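Local structure of afamin (Homo sapiens, 6FAK) at residues Q32-A37 with Q85-S90; L73-C78 with A98-C103; S110-L115 with A146-F151. The protein carries hydrophobic molecules in body fluids, keeping lipidated Wnt proteins soluble and active and binding vitamin E. All coordinates share one frame; numbering follows the deposited sequence.

In the fold
All three contacts lie in the first albumin domain, a mainly helical unit. Contact 1 is the buried one and sits between the others: its F89 packs on I77 of contact 2, and Q32 NE2 bonds to N149 O of contact 3. Contacts 2 and 3 do not touch, their nearest atoms being about 10 Å apart. Contact 1 joins the chain just after helix 22-33 to the chain just after helix 83-86 through a ring, a backbone peptide and a valine. Contact 2 sets two helices together and has a salt bridge on its exposed side. Contact 3, also partly buried, presses a sodium-binding loop on segment 146-151 using aliphatic groups against arginines.

Contact 1. Residues Q32-A37 with Q85-S90; sequences QYVQEA and QKHNFS. With NAG (2-acetamido-2-deoxy-beta-D-glucopyranose), chain C.
The imidazole of H87 packs against backbone: the peptide from E36 to A37 lies over one of its faces, with E36 C 3.8 Å above the H87 ring plane toward its rim, while CG of the preceding residue K86 sits over the centre of the opposite face. That peptide belongs to a type I beta turn, V34 to A37, which follows helix 22-33 in the first albumin domain and is closed by a bond from A37 N to V34 O. H87 likewise comes just after a helix, 83-86. Its CE1 approaches E36 O to 3.4 Å, and its ND1 meets E36 CB at 3.5 Å. NE2 is hydrogen-bonded to E41, whose other carboxylate oxygen takes the amine of K86, which would restrain the rotation of the ring from outside the two segments. An alanine in place of H87 would probably leave the E36-A37 peptide without its flat cover and E41 without one of its partners.

Beside the histidine, V34 faces F89. CG1 of V34 stands anti to the backbone N (chi1 -170°) and reaches F89 CE2 at 3.6 Å, with H87 CB also close by. V34 CG2 lies over the phenyl face in a CH-pi contact, 4.2 Å from the F89 ring centroid and 25° off its normal. The bent side chain of E36 forms a salt bridge with K109 through OE2. Its OE1 is 2.7 Å from a water that also lies near H87 O. The side chain of N88 leads away from the turn and carries a sugar, its ND2 bonded covalently to C1 of the N-acetylglucosamine at 1.5 Å.

Contact 2. Residues L73-C78 with A98-C103; sequences LQEKIC and AQRRLC
R100 reaches across to C78 and lays the middle of its guanidinium against the sulfur, with C78 SG 3.9 Å above the R100 plane and over its centre. The chain runs extended and then bends at chi3 (-79°), which places NE; on the way R100 CD passes Q74 CB. Q74 fills the other close-packed spot: its OE1 lies 3.4 Å from R101 CA and also touches R101 CG, a snug fit with no hydrogen bond between the two. A water adds a bridge beside that direct contact, accepting from Q74 NE2 at 3.0 Å and donating to R101 O. R101 turns its own tip away to a salt bridge with E250.

The solvent side is looser. E75 is exposed, and its OE1 meets R100 NH2 at 3.0 Å in a salt bridge. NH2 comes in on the anti side of the carboxylate, 32° out of its plane, while OE1 lies near the guanidinium plane.

The axes of the two helical segments approach to 11.2 Å at 75°. R100 NH1 bonds to C93 O, beside the paired disulfides C78-C93 and C92-C103, the adjacent-cysteine double bridge characteristic of albumin domains.

Contact 3. Residues S110-L115 with A146-F151; sequences SDVGFL and ARRNPF. With NA (sodium ion), chain F.
L115 plugs its side chain between two arginines, R147 and R148 of segment 146-151. Starting at the root, L115 CB faces the guanidinium of R148, 4.0 Å from R148 NH2. CG stands anti to the carbonyl carbon (chi1 -69°), and the two methyls beyond it part company. CD1 drops among the aliphatic portions of both arginines, 3.7 Å from R147 CG and nearly as close to R148 CG. CD2 presses on the R147 guanidinium from over one face, offset toward the rim, and comes to 3.3 Å from R147 NH2, a tight approach.

V112 makes the second foothold. Its CG2, squeezed between the backbone N and the carbonyl carbon, meets R148 O at 3.6 Å, while V112 CG1 rests by R147 O and P150 CD. Farther along, S110 CA meets the edge of the F151 ring, 4.2 Å from F151 CE2.

The loop has its own bracing. D111 OD1 accepts from G113 N in an Asx turn, the N-H arriving from above the carboxylate plane, and V112 to L115 form a type I beta turn. The oxygens G113 O and L115 O each bind the sodium ion at 2.5 Å, with a water as a further ligand.

No hydrogen bond crosses between 110-115 and 146-151. The arginines spend their N-H groups elsewhere, R147 NH2 on Q35 O, R148 on E144 and P116 O, and offer L115 guanidinium faces and methylenes. Contact therefore rests on methyls packed against methylenes, a guanidinium face and carbonyl oxygens, while the arginines' polar groups tie 146-151 to its surroundings.

Contact 1. Residues Q32-A37 with Q85-S90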
loop_
_atom_site.group_PDB
_atom_site.type_symbol
_atom_site.label_atom_id
_atom_site.label_comp_id
_atom_site.label_asym_id
_atom_site.label_seq_id
_atom_site.Cartn_x
_atom_site.Cartn_y
_atom_site.Cartn_z
ATOM N N GLN A 32 -0.245 -6.719 15.506
ATOM C CA GLN A 32 0.593 -6.625 14.291
ATOM C C GLN A 32 1.899 -7.429 14.411
ATOM O O GLN A 32 2.292 -8.074 13.454
ATOM C CB GLN A 32 0.925 -5.161 13.942
ATOM C CG GLN A 32 -0.296 -4.339 13.583
ATOM C CD GLN A 32 0.060 -2.960 13.072
ATOM O OE1 GLN A 32 0.890 -2.261 13.686
ATOM N NE2 GLN A 32 -0.612 -2.536 11.976
ATOM N N TYR A 33 2.582 -7.329 15.558
ATOM C CA TYR A 33 3.797 -8.067 15.782
ATOM C C TYR A 33 3.611 -9.583 15.903
ATOM O O TYR A 33 4.459 -10.361 15.450
ATOM C CB TYR A 33 4.542 -7.500 17.001
ATOM C CG TYR A 33 5.350 -6.235 16.672
ATOM C CD1 TYR A 33 6.304 -6.228 15.647
ATOM C CD2 TYR A 33 5.208 -5.092 17.413
ATOM C CE1 TYR A 33 7.061 -5.097 15.375
ATOM C CE2 TYR A 33 5.954 -3.944 17.141
ATOM C CZ TYR A 33 6.869 -3.965 16.135
ATOM O OH TYR A 33 7.617 -2.834 15.883
ATOM N N VAL A 34 2.519 -10.000 16.537
ATOM C CA VAL A 34 2.285 -11.420 16.882
ATOM C C VAL A 34 0.870 -11.724 16.416
ATOM O O VAL A 34 -0.124 -11.663 17.179
ATOM C CB VAL A 34 2.477 -11.716 18.397
ATOM C CG1 VAL A 34 2.461 -13.222 18.629
ATOM C CG2 VAL A 34 3.792 -11.153 18.934
ATOM N N GLN A 35 0.778 -11.950 15.124
ATOM C CA GLN A 35 -0.505 -12.024 14.458
ATOM C C GLN A 35 -1.279 -13.304 14.814
ATOM O O GLN A 35 -2.463 -13.381 14.540
ATOM C CB GLN A 35 -0.296 -11.946 12.931
ATOM C CG GLN A 35 0.177 -10.576 12.462
ATOM C CD GLN A 35 0.825 -10.675 11.142
ATOM O OE1 GLN A 35 2.003 -10.949 11.089
ATOM N NE2 GLN A 35 0.048 -10.524 10.057
ATOM N N GLU A 36 -0.581 -14.289 15.377
ATOM C CA GLU A 36 -1.189 -15.542 15.890
ATOM C C GLU A 36 -1.736 -15.406 17.301
ATOM O O GLU A 36 -2.493 -16.290 17.748
ATOM C CB GLU A 36 -0.174 -16.717 15.893
ATOM C CG GLU A 36 0.555 -16.929 14.581
ATOM C CD GLU A 36 1.789 -15.971 14.351
ATOM O OE1 GLU A 36 2.041 -15.034 15.186
ATOM O OE2 GLU A 36 2.507 -16.165 13.313
ATOM N N ALA A 37 -1.370 -14.347 18.028
ATOM C CA ALA A 37 -1.851 -14.171 19.400
ATOM C C ALA A 37 -3.381 -14.042 19.482
ATOM O O ALA A 37 -4.030 -13.441 18.588
ATOM C CB ALA A 37 -1.181 -13.003 20.088
ATOM N N GLN A 85 7.557 -19.057 22.760
ATOM C CA GLN A 85 7.627 -20.441 22.289
ATOM C C GLN A 85 6.299 -20.864 21.622
ATOM O O GLN A 85 6.309 -21.512 20.583
ATOM C CB GLN A 85 7.950 -21.357 23.472
ATOM C CG GLN A 85 9.345 -21.087 24.062
ATOM C CD GLN A 85 9.419 -19.976 25.125
ATOM O OE1 GLN A 85 8.422 -19.336 25.496
ATOM N NE2 GLN A 85 10.610 -19.744 25.612
ATOM N N LYS A 86 5.169 -20.462 22.193
ATOM C CA LYS A 86 3.882 -20.808 21.623
ATOM C C LYS A 86 3.699 -20.252 20.179
ATOM O O LYS A 86 3.199 -20.969 19.293
ATOM C CB LYS A 86 2.778 -20.273 22.514
ATOM C CG LYS A 86 1.388 -20.625 22.053
ATOM C CD LYS A 86 0.349 -20.184 23.054
ATOM C CE LYS A 86 -1.045 -20.322 22.468
ATOM N NZ LYS A 86 -2.053 -19.712 23.383
ATOM N N HIS A 87 4.131 -19.000 19.947
ATOM C CA HIS A 87 3.932 -18.340 18.649
ATOM C C HIS A 87 5.210 -18.188 17.855
ATOM O O HIS A 87 5.291 -17.376 16.928
ATOM C CB HIS A 87 3.228 -17.021 18.844
ATOM C CG HIS A 87 1.887 -17.137 19.503
ATOM N ND1 HIS A 87 0.888 -17.953 19.022
ATOM C CD2 HIS A 87 1.373 -16.513 20.584
ATOM C CE1 HIS A 87 -0.188 -17.836 19.782
ATOM N NE2 HIS A 87 0.083 -16.970 20.746
ATOM N N ASN A 88 6.206 -19.003 18.193
ATOM C CA ASN A 88 7.422 -19.124 17.390
ATOM C C ASN A 88 8.134 -17.767 17.218
ATOM O O ASN A 88 8.525 -17.375 16.113
ATOM C CB ASN A 88 7.096 -19.827 16.046
ATOM C CG ASN A 88 8.345 -20.410 15.362
ATOM O OD1 ASN A 88 9.191 -19.640 14.907
ATOM N ND2 ASN A 88 8.490 -21.742 15.265
ATOM N N PHE A 89 8.270 -17.018 18.305
ATOM C CA PHE A 89 9.116 -15.794 18.224
ATOM C C PHE A 89 10.171 -15.748 19.333
ATOM O O PHE A 89 10.766 -14.672 19.608
ATOM C CB PHE A 89 8.259 -14.499 18.102
ATOM C CG PHE A 89 7.438 -14.160 19.307
ATOM C CD1 PHE A 89 7.978 -13.390 20.357
ATOM C CD2 PHE A 89 6.141 -14.595 19.426
ATOM C CE1 PHE A 89 7.223 -13.067 21.489
ATOM C CE2 PHE A 89 5.361 -14.280 20.546
ATOM C CZ PHE A 89 5.914 -13.511 21.602
ATOM N N SER A 90 10.498 -16.921 19.901
ATOM C CA SER A 90 11.527 -17.006 20.950
ATOM C C SER A 90 12.875 -16.486 20.486
ATOM O O SER A 90 13.638 -15.941 21.283
ATOM C CB SER A 90 11.686 -18.462 21.469
ATOM O OG SER A 90 12.259 -19.249 20.455
HETATM C C1 NAG C . 7.843 -23.019 15.608
HETATM C C2 NAG C . 8.073 -23.886 14.358
HETATM C C3 NAG C . 7.905 -25.378 14.639
HETATM C C4 NAG C . 8.683 -25.774 15.882
HETATM C C5 NAG C . 8.262 -24.893 17.049
HETATM C C6 NAG C . 8.964 -25.303 18.343
HETATM C C7 NAG C . 7.549 -22.607 12.350
HETATM C C8 NAG C . 6.509 -22.258 11.327
HETATM N N2 NAG C . 7.169 -23.467 13.299
HETATM O O3 NAG C . 8.381 -26.136 13.518
HETATM O O4 NAG C . 8.465 -27.155 16.189
HETATM O O5 NAG C . 8.573 -23.531 16.737
HETATM O O6 NAG C . 10.384 -25.343 18.144
HETATM O O7 NAG C . 8.673 -22.131 12.312
HETATM O O HOH W 1 4.662 -14.785 15.911
#

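Contact 2. Residues L73-C78 with A98-C103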
loop_
_atom_site.group_PDB
_atom_site.type_symbol
_atom_site.label_atom_id
_atom_site.label_comp_id
_atom_site.label_asym_id
_atom_site.label_seq_id
_atom_site.Cartn_x
_atom_site.Cartn_y
_atom_site.Cartn_z
ATOM N N LEU A 73 7.330 -2.290 25.176
ATOM C CA LEU A 73 6.290 -3.222 24.696
ATOM C C LEU A 73 6.834 -4.599 24.424
ATOM O O LEU A 73 6.238 -5.603 24.829
ATOM C CB LEU A 73 5.698 -2.689 23.405
ATOM C CG LEU A 73 4.573 -3.549 22.788
ATOM C CD1 LEU A 73 3.233 -2.984 23.268
ATOM C CD2 LEU A 73 4.725 -3.552 21.272
ATOM N N GLN A 74 7.973 -4.661 23.737
ATOM C CA GLN A 74 8.577 -5.936 23.350
ATOM C C GLN A 74 9.124 -6.678 24.573
ATOM O O GLN A 74 9.047 -7.910 24.645
ATOM C CB GLN A 74 9.634 -5.735 22.247
ATOM C CG GLN A 74 8.949 -5.356 20.923
ATOM C CD GLN A 74 9.867 -4.940 19.788
ATOM O OE1 GLN A 74 11.110 -5.024 19.898
ATOM N NE2 GLN A 74 9.243 -4.594 18.626
ATOM N N GLU A 75 9.646 -5.931 25.555
ATOM C CA GLU A 75 10.023 -6.548 26.827
ATOM C C GLU A 75 8.828 -7.225 27.489
ATOM O O GLU A 75 8.925 -8.385 27.918
ATOM C CB GLU A 75 10.633 -5.498 27.763
ATOM C CG GLU A 75 10.969 -6.037 29.133
ATOM C CD GLU A 75 12.210 -6.931 29.147
ATOM O OE1 GLU A 75 12.947 -7.004 28.110
ATOM O OE2 GLU A 75 12.463 -7.534 30.229
ATOM N N LYS A 76 7.682 -6.522 27.545
ATOM C CA LYS A 76 6.489 -7.085 28.183
ATOM C C LYS A 76 5.912 -8.280 27.445
ATOM O O LYS A 76 5.391 -9.194 28.057
ATOM C CB LYS A 76 5.388 -6.035 28.318
ATOM C CG LYS A 76 5.725 -4.824 29.191
ATOM C CD LYS A 76 6.297 -5.219 30.546
ATOM C CE LYS A 76 6.495 -4.026 31.491
ATOM N NZ LYS A 76 6.944 -4.522 32.831
ATOM N N ILE A 77 5.923 -8.244 26.125
ATOM C CA ILE A 77 5.493 -9.400 25.328
ATOM C C ILE A 77 6.412 -10.609 25.586
ATOM O O ILE A 77 5.932 -11.723 25.806
ATOM C CB ILE A 77 5.499 -9.049 23.816
ATOM C CG1 ILE A 77 4.333 -8.119 23.498
ATOM C CG2 ILE A 77 5.433 -10.290 22.933
ATOM C CD1 ILE A 77 4.434 -7.499 22.123
ATOM N N CYS A 78 7.713 -10.376 25.567
ATOM C CA CYS A 78 8.725 -11.439 25.751
ATOM C C CYS A 78 8.697 -12.041 27.188
ATOM O O CYS A 78 9.078 -13.182 27.382
ATOM C CB CYS A 78 10.116 -10.898 25.466
ATOM S SG CYS A 78 10.473 -10.748 23.691
ATOM N N ALA A 98 18.082 -3.138 19.769
ATOM C CA ALA A 98 17.975 -2.967 18.302
ATOM C C ALA A 98 17.803 -4.287 17.529
ATOM O O ALA A 98 17.000 -4.364 16.605
ATOM C CB ALA A 98 19.187 -2.225 17.757
ATOM N N GLN A 99 18.570 -5.312 17.898
ATOM C CA GLN A 99 18.475 -6.637 17.266
ATOM C C GLN A 99 17.087 -7.283 17.519
ATOM O O GLN A 99 16.500 -7.875 16.605
ATOM C CB GLN A 99 19.619 -7.543 17.725
ATOM C CG GLN A 99 20.989 -6.937 17.379
ATOM C CD GLN A 99 22.153 -7.893 17.592
ATOM O OE1 GLN A 99 22.125 -8.763 18.474
ATOM N NE2 GLN A 99 23.206 -7.709 16.800
ATOM N N ARG A 100 16.542 -7.057 18.716
ATOM C CA ARG A 100 15.219 -7.553 19.048
ATOM C C ARG A 100 14.156 -6.795 18.235
ATOM O O ARG A 100 13.224 -7.413 17.748
ATOM C CB ARG A 100 14.934 -7.450 20.556
ATOM C CG ARG A 100 13.539 -7.868 20.956
ATOM C CD ARG A 100 13.260 -7.666 22.441
ATOM N NE ARG A 100 13.846 -8.730 23.273
ATOM C CZ ARG A 100 13.752 -8.803 24.607
ATOM N NH1 ARG A 100 14.320 -9.823 25.263
ATOM N NH2 ARG A 100 13.040 -7.905 25.285
ATOM N N ARG A 101 14.284 -5.479 18.143
ATOM C CA ARG A 101 13.374 -4.649 17.324
ATOM C C ARG A 101 13.321 -5.074 15.849
ATOM O O ARG A 101 12.247 -5.139 15.237
ATOM C CB ARG A 101 13.735 -3.180 17.453
ATOM C CG ARG A 101 13.383 -2.583 18.803
ATOM C CD ARG A 101 14.143 -1.276 19.070
ATOM N NE ARG A 101 13.960 -0.339 17.987
ATOM C CZ ARG A 101 14.838 0.586 17.585
ATOM N NH1 ARG A 101 14.540 1.373 16.565
ATOM N NH2 ARG A 101 16.013 0.733 18.210
ATOM N N LEU A 102 14.480 -5.426 15.327
ATOM C CA LEU A 102 14.618 -5.848 13.965
ATOM C C LEU A 102 13.966 -7.225 13.763
ATOM O O LEU A 102 13.185 -7.408 12.837
ATOM C CB LEU A 102 16.124 -5.866 13.554
ATOM C CG LEU A 102 16.449 -6.256 12.102
ATOM C CD1 LEU A 102 15.836 -5.286 11.120
ATOM C CD2 LEU A 102 17.965 -6.297 11.866
ATOM N N CYS A 103 14.265 -8.152 14.671
ATOM C CA CYS A 103 13.656 -9.461 14.645
ATOM C C CYS A 103 12.130 -9.369 14.695
ATOM O O CYS A 103 11.473 -10.069 13.938
ATOM C CB CYS A 103 14.191 -10.315 15.818
ATOM S SG CYS A 103 13.696 -12.024 15.775
HETATM O O HOH W 2 10.496 -3.441 16.203
#

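Contact 3. Residues S110-L115 with A146-F151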
loop_
_atom_site.group_PDB
_atom_site.type_symbol
_atom_site.label_atom_id
_atom_site.label_comp_id
_atom_site.label_asym_id
_atom_site.label_seq_id
_atom_site.Cartn_x
_atom_site.Cartn_y
_atom_site.Cartn_z
ATOM N N SER A 110 3.088 -10.603 5.775
ATOM C CA SER A 110 2.187 -10.011 4.773
ATOM C C SER A 110 1.048 -10.938 4.393
ATOM O O SER A 110 -0.076 -10.485 4.247
ATOM C CB SER A 110 2.978 -9.639 3.505
ATOM O OG SER A 110 3.989 -10.611 3.283
ATOM N N ASP A 111 1.329 -12.239 4.293
ATOM C CA ASP A 111 0.326 -13.233 3.826
ATOM C C ASP A 111 -0.473 -13.648 5.067
ATOM O O ASP A 111 0.024 -14.388 5.893
ATOM C CB ASP A 111 1.022 -14.440 3.136
ATOM C CG ASP A 111 0.092 -15.676 2.976
ATOM O OD1 ASP A 111 -1.133 -15.577 3.089
ATOM O OD2 ASP A 111 0.599 -16.761 2.711
ATOM N N VAL A 112 -1.651 -13.074 5.243
ATOM C CA VAL A 112 -2.466 -13.348 6.433
ATOM C C VAL A 112 -3.493 -14.473 6.174
ATOM O O VAL A 112 -4.455 -14.575 6.882
ATOM C CB VAL A 112 -3.068 -12.061 7.038
ATOM C CG1 VAL A 112 -1.931 -11.157 7.479
ATOM C CG2 VAL A 112 -3.989 -11.291 6.075
ATOM N N GLY A 113 -3.211 -15.357 5.212
ATOM C CA GLY A 113 -4.112 -16.457 4.827
ATOM C C GLY A 113 -4.132 -17.548 5.866
ATOM O O GLY A 113 -5.034 -18.391 5.835
ATOM N N PHE A 114 -3.152 -17.562 6.776
ATOM C CA PHE A 114 -3.209 -18.427 7.971
ATOM C C PHE A 114 -4.324 -18.078 9.000
ATOM O O PHE A 114 -4.564 -18.873 9.940
ATOM C CB PHE A 114 -1.860 -18.545 8.687
ATOM C CG PHE A 114 -1.361 -17.260 9.285
ATOM C CD1 PHE A 114 -1.686 -16.905 10.603
ATOM C CD2 PHE A 114 -0.629 -16.372 8.528
ATOM C CE1 PHE A 114 -1.272 -15.711 11.159
ATOM C CE2 PHE A 114 -0.204 -15.158 9.102
ATOM C CZ PHE A 114 -0.519 -14.843 10.406
ATOM N N LEU A 115 -4.949 -16.906 8.870
ATOM C CA LEU A 115 -6.050 -16.494 9.736
ATOM C C LEU A 115 -7.391 -16.940 9.171
ATOM O O LEU A 115 -7.547 -17.000 7.948
ATOM C CB LEU A 115 -6.036 -14.967 9.907
ATOM C CG LEU A 115 -4.803 -14.494 10.741
ATOM C CD1 LEU A 115 -4.804 -12.994 10.907
ATOM C CD2 LEU A 115 -4.677 -15.153 12.099
ATOM N N ALA A 146 -6.031 -5.299 12.913
ATOM C CA ALA A 146 -4.586 -5.104 12.990
ATOM C C ALA A 146 -3.771 -6.363 12.650
ATOM O O ALA A 146 -2.798 -6.291 11.926
ATOM C CB ALA A 146 -4.200 -4.599 14.354
ATOM N N ARG A 147 -4.216 -7.527 13.117
ATOM C CA ARG A 147 -3.517 -8.778 12.789
ATOM C C ARG A 147 -3.589 -9.107 11.315
ATOM O O ARG A 147 -2.668 -9.743 10.791
ATOM C CB ARG A 147 -4.006 -9.963 13.665
ATOM C CG ARG A 147 -5.471 -10.357 13.467
ATOM C CD ARG A 147 -6.056 -11.045 14.717
ATOM N NE ARG A 147 -5.288 -12.249 15.056
ATOM C CZ ARG A 147 -5.733 -13.495 15.041
ATOM N NH1 ARG A 147 -7.009 -13.751 14.743
ATOM N NH2 ARG A 147 -4.902 -14.494 15.315
ATOM N N ARG A 148 -4.632 -8.615 10.640
ATOM C CA ARG A 148 -4.769 -8.805 9.188
ATOM C C ARG A 148 -4.131 -7.693 8.358
ATOM O O ARG A 148 -4.044 -7.834 7.151
ATOM C CB ARG A 148 -6.235 -8.956 8.794
ATOM C CG ARG A 148 -6.840 -10.317 9.193
ATOM C CD ARG A 148 -8.381 -10.316 9.107
ATOM N NE ARG A 148 -8.916 -11.632 9.499
ATOM C CZ ARG A 148 -9.104 -12.035 10.739
ATOM N NH1 ARG A 148 -8.912 -11.195 11.764
ATOM N NH2 ARG A 148 -9.479 -13.296 10.979
ATOM N N ASN A 149 -3.670 -6.631 9.007
ATOM C CA ASN A 149 -3.088 -5.448 8.345
ATOM C C ASN A 149 -1.836 -5.045 9.141
ATOM O O ASN A 149 -1.800 -3.976 9.765
ATOM C CB ASN A 149 -4.134 -4.301 8.270
ATOM C CG ASN A 149 -5.293 -4.644 7.394
ATOM O OD1 ASN A 149 -5.202 -4.470 6.201
ATOM N ND2 ASN A 149 -6.388 -5.206 7.978
ATOM N N PRO A 150 -0.812 -5.906 9.146
ATOM C CA PRO A 150 0.270 -5.733 10.109
ATOM C C PRO A 150 1.167 -4.534 9.866
ATOM O O PRO A 150 1.924 -4.208 10.767
ATOM C CB PRO A 150 1.134 -6.993 9.898
ATOM C CG PRO A 150 0.779 -7.493 8.540
ATOM C CD PRO A 150 -0.652 -7.130 8.353
ATOM N N PHE A 151 1.103 -3.939 8.658
ATOM C CA PHE A 151 1.973 -2.813 8.326
ATOM C C PHE A 151 1.259 -1.480 8.354
ATOM O O PHE A 151 1.926 -0.468 8.206
ATOM C CB PHE A 151 2.622 -3.021 6.982
ATOM C CG PHE A 151 3.483 -4.239 6.936
ATOM C CD1 PHE A 151 4.670 -4.259 7.621
ATOM C CD2 PHE A 151 3.092 -5.367 6.214
ATOM C CE1 PHE A 151 5.449 -5.368 7.655
ATOM C CE2 PHE A 151 3.885 -6.483 6.232
ATOM C CZ PHE A 151 5.062 -6.474 6.945
HETATM NA NA NA F . -7.529 -18.769 6.140
HETATM O O HOH W 3 -8.835 -17.158 5.022
#